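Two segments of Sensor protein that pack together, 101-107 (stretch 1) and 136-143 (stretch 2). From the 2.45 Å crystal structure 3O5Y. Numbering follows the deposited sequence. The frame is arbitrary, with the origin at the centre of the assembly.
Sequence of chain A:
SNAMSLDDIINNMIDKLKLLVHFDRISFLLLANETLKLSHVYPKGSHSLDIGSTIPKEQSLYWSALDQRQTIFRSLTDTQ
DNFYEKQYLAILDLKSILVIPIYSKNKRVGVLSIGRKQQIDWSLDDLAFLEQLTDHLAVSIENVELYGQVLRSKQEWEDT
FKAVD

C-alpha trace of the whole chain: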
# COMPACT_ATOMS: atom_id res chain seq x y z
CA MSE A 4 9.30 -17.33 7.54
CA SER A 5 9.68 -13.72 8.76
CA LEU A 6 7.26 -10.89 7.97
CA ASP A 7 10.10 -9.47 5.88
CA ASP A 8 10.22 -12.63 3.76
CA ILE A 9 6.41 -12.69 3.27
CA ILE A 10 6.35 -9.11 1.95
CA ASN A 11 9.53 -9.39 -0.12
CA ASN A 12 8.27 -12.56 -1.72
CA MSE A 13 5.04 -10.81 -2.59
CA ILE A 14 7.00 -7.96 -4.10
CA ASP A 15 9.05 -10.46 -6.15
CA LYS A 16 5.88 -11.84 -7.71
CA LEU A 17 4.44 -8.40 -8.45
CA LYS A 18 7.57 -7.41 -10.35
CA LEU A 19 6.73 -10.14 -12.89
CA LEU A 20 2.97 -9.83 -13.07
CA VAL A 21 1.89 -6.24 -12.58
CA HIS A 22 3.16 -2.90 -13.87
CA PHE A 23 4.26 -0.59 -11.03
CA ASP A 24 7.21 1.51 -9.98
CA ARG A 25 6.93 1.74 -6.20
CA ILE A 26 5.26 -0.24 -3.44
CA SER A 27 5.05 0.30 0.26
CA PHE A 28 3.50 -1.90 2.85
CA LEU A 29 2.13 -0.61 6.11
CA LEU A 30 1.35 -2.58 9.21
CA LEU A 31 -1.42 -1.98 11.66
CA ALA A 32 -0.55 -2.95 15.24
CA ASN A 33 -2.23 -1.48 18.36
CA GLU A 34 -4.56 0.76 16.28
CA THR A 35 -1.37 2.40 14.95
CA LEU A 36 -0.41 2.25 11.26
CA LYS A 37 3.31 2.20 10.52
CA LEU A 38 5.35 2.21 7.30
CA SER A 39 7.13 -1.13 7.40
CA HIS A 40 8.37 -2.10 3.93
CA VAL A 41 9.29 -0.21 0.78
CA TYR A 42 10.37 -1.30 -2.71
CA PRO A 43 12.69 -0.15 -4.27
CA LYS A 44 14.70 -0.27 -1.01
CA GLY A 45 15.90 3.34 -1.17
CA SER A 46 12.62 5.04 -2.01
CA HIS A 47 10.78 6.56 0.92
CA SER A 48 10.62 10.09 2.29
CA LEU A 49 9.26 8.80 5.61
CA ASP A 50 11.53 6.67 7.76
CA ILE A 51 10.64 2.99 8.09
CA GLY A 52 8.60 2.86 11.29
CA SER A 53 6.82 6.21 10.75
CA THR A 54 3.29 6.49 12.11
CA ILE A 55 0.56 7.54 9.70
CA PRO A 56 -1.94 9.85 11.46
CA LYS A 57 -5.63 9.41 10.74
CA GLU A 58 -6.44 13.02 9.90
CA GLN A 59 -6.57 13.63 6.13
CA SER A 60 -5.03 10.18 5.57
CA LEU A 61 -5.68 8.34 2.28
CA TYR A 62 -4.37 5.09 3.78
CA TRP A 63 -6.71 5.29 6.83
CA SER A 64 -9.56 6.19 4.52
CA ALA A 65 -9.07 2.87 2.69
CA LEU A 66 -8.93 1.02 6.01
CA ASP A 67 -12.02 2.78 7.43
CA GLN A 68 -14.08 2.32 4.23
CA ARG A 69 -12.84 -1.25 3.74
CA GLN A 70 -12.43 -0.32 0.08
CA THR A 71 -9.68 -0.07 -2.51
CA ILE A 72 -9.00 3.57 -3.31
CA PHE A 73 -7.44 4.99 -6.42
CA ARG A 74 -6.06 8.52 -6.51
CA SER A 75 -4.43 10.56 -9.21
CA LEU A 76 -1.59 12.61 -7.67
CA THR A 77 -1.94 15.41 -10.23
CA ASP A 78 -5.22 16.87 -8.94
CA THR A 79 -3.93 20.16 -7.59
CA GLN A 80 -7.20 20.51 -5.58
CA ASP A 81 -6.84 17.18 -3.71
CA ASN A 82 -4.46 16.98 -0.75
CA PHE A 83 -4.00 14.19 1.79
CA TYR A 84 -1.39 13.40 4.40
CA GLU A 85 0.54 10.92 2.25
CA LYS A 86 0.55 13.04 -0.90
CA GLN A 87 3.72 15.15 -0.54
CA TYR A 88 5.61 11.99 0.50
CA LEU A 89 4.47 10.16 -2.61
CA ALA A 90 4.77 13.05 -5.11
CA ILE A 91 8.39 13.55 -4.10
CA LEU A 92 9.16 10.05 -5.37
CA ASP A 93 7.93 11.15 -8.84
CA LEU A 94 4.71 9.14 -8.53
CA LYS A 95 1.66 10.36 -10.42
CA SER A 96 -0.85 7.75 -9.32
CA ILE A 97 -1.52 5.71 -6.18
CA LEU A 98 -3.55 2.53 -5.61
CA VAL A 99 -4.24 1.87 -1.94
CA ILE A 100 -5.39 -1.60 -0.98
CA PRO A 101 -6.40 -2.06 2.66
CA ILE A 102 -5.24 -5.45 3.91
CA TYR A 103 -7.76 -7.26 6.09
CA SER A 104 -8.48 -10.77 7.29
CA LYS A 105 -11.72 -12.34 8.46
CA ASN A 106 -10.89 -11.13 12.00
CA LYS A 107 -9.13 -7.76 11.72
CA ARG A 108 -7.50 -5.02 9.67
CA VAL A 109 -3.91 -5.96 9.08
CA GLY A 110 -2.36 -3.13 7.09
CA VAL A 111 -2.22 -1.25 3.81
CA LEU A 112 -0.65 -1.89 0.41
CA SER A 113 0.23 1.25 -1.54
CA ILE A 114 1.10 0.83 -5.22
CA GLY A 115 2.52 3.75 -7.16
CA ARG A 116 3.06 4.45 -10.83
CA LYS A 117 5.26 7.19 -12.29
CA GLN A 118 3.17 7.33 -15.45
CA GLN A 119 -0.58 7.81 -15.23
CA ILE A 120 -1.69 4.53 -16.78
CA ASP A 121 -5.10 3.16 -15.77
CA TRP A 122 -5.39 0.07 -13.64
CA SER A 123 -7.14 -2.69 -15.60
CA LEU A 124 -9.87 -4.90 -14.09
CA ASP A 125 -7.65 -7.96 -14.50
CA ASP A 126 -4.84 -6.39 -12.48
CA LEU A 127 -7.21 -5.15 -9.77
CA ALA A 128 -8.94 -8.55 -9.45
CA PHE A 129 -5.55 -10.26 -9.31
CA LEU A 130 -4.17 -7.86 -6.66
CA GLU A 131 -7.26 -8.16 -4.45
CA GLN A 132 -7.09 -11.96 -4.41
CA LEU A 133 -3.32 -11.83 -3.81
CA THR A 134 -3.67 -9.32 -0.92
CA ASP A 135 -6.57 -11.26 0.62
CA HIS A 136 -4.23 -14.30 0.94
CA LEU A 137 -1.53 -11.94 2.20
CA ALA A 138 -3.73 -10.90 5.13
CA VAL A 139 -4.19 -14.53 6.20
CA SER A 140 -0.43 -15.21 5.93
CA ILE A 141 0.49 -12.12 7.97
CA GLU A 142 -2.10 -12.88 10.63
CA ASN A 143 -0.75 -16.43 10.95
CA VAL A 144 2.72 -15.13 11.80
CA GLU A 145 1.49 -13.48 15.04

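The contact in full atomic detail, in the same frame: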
# COMPACT_ATOMS: atom_id res chain seq x y z
N PRO A 101 -6.41 -1.72 1.24
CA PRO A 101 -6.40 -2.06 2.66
C PRO A 101 -6.28 -3.57 2.82
O PRO A 101 -6.94 -4.32 2.11
CB PRO A 101 -7.77 -1.58 3.15
CG PRO A 101 -8.67 -1.73 1.94
CD PRO A 101 -7.78 -1.48 0.72
N ILE A 102 -5.42 -4.02 3.71
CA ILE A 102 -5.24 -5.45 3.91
C ILE A 102 -6.02 -5.89 5.13
O ILE A 102 -5.73 -5.45 6.24
CB ILE A 102 -3.78 -5.79 4.08
CG1 ILE A 102 -3.00 -5.29 2.87
CG2 ILE A 102 -3.60 -7.28 4.22
CD1 ILE A 102 -1.58 -4.94 3.23
N TYR A 103 -7.05 -6.70 4.94
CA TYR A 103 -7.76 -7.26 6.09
C TYR A 103 -8.08 -8.74 6.01
O TYR A 103 -8.29 -9.28 4.94
CB TYR A 103 -8.99 -6.43 6.50
CG TYR A 103 -10.08 -6.20 5.49
CD1 TYR A 103 -11.38 -6.65 5.72
CD2 TYR A 103 -9.85 -5.45 4.33
CE1 TYR A 103 -12.44 -6.41 4.79
CE2 TYR A 103 -10.88 -5.20 3.40
CZ TYR A 103 -12.17 -5.68 3.64
OH TYR A 103 -13.18 -5.44 2.72
N SER A 104 -8.11 -9.37 7.17
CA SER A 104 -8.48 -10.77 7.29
C SER A 104 -9.91 -10.88 7.76
O SER A 104 -10.60 -9.87 7.97
CB SER A 104 -7.59 -11.43 8.31
OG SER A 104 -8.06 -11.08 9.59
N LYS A 105 -10.37 -12.11 7.96
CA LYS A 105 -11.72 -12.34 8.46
C LYS A 105 -11.92 -11.76 9.86
O LYS A 105 -13.04 -11.45 10.25
CB LYS A 105 -12.02 -13.84 8.47
CG LYS A 105 -11.10 -14.61 9.39
CD LYS A 105 -11.51 -16.03 9.52
CE LYS A 105 -10.83 -16.66 10.72
NZ LYS A 105 -11.32 -18.01 10.85
N ASN A 106 -10.83 -11.61 10.61
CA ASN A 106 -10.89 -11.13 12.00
C ASN A 106 -10.63 -9.65 12.16
O ASN A 106 -11.34 -8.99 12.92
CB ASN A 106 -9.86 -11.85 12.88
CG ASN A 106 -10.17 -13.30 13.07
OD1 ASN A 106 -11.31 -13.68 13.37
ND2 ASN A 106 -9.15 -14.14 12.89
N LYS A 107 -9.60 -9.13 11.48
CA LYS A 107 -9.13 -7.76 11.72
C LYS A 107 -8.50 -7.08 10.50
O LYS A 107 -8.20 -7.73 9.49
CB LYS A 107 -8.11 -7.75 12.87
CG LYS A 107 -6.82 -8.50 12.50
CD LYS A 107 -5.78 -8.45 13.62
CE LYS A 107 -4.54 -9.25 13.23
NZ LYS A 107 -3.35 -8.69 13.91
N HIS A 136 -5.05 -13.19 0.41
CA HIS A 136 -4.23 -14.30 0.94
C HIS A 136 -3.12 -13.74 1.83
O HIS A 136 -2.73 -14.34 2.82
CB HIS A 136 -3.64 -15.15 -0.18
CG HIS A 136 -4.64 -16.05 -0.84
ND1 HIS A 136 -5.17 -17.16 -0.23
CD2 HIS A 136 -5.18 -16.00 -2.08
CE1 HIS A 136 -6.02 -17.75 -1.05
NE2 HIS A 136 -6.05 -17.06 -2.18
N LEU A 137 -2.63 -12.56 1.47
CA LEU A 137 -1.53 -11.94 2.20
C LEU A 137 -1.95 -11.66 3.63
O LEU A 137 -1.18 -11.86 4.56
CB LEU A 137 -1.11 -10.65 1.50
CG LEU A 137 0.28 -10.00 1.54
CD1 LEU A 137 0.23 -8.61 2.15
CD2 LEU A 137 1.35 -10.89 2.19
N ALA A 138 -3.19 -11.21 3.81
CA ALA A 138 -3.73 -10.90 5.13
C ALA A 138 -3.79 -12.13 6.03
O ALA A 138 -3.51 -12.03 7.22
CB ALA A 138 -5.10 -10.28 5.01
N VAL A 139 -4.17 -13.28 5.45
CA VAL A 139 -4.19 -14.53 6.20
C VAL A 139 -2.77 -14.92 6.65
O VAL A 139 -2.54 -15.23 7.83
CB VAL A 139 -4.82 -15.69 5.41
CG1 VAL A 139 -4.74 -16.99 6.22
CG2 VAL A 139 -6.26 -15.36 5.00
N SER A 140 -1.83 -14.86 5.71
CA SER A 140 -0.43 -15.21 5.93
C SER A 140 0.22 -14.34 7.00
O SER A 140 1.02 -14.82 7.79
CB SER A 140 0.36 -15.08 4.62
OG SER A 140 -0.12 -16.01 3.64
N ILE A 141 -0.10 -13.05 6.99
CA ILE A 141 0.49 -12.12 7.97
C ILE A 141 -0.09 -12.39 9.35
O ILE A 141 0.63 -12.38 10.35
CB ILE A 141 0.26 -10.64 7.56
CG1 ILE A 141 1.11 -10.28 6.35
CG2 ILE A 141 0.60 -9.69 8.71
CD1 ILE A 141 0.82 -8.91 5.78
N GLU A 142 -1.39 -12.64 9.39
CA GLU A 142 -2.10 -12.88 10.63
C GLU A 142 -1.57 -14.15 11.29
O GLU A 142 -1.43 -14.21 12.52
CB GLU A 142 -3.60 -13.00 10.36
CG GLU A 142 -4.45 -12.97 11.62
CD GLU A 142 -5.91 -12.71 11.33
OE1 GLU A 142 -6.67 -13.68 11.13
OE2 GLU A 142 -6.31 -11.53 11.35
N ASN A 143 -1.25 -15.15 10.47
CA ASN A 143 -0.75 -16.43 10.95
C ASN A 143 0.74 -16.45 11.31
O ASN A 143 1.29 -17.49 11.64
CB ASN A 143 -1.10 -17.54 9.95
CG ASN A 143 -2.47 -18.12 10.20
OD1 ASN A 143 -2.76 -18.63 11.28
ND2 ASN A 143 -3.33 -18.07 9.18

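The hydroxyl of S104 is the hub of this contact: it donates a short hydrogen bond from OG to OE2 of E142, 2.5 Å long, while accepting two from the backbone of its own turn, N106 N to S104 OG at 3.0 Å and K107 N to S104 OG at 3.1 Å. With its lone pairs engaged by these amides, the hydroxyl has its proton free for the carboxylate. A backbone bond from S104 N to K107 O, 2.8 Å, closes the turn that follows strand 101-103.

E142, in the last turn of helix 136-142, reaches this loop with an extended side chain, chi1 and chi2 both t. Its other carboxylate oxygen, OE1, accepts a hydrogen bond from ND2 of N106 at 3.1 Å, so the two oxygens engage different residues. The aliphatic part of K107 lies alongside, with CG 3.3 Å from E142 OE2.

Earlier in the helix the contact becomes apolar. The strand and helix axes cross at -56° and approach to 7.2 Å, and the small side chain of A138 sits where the backbones come near, its CA 5.2 Å from the CA of S104. A138 CB packs 3.4 Å from I102 CG2 and 3.3 Å from the carbonyl O of Y103. I102 also extends CD1 to within 4.2 Å of L137 CD1.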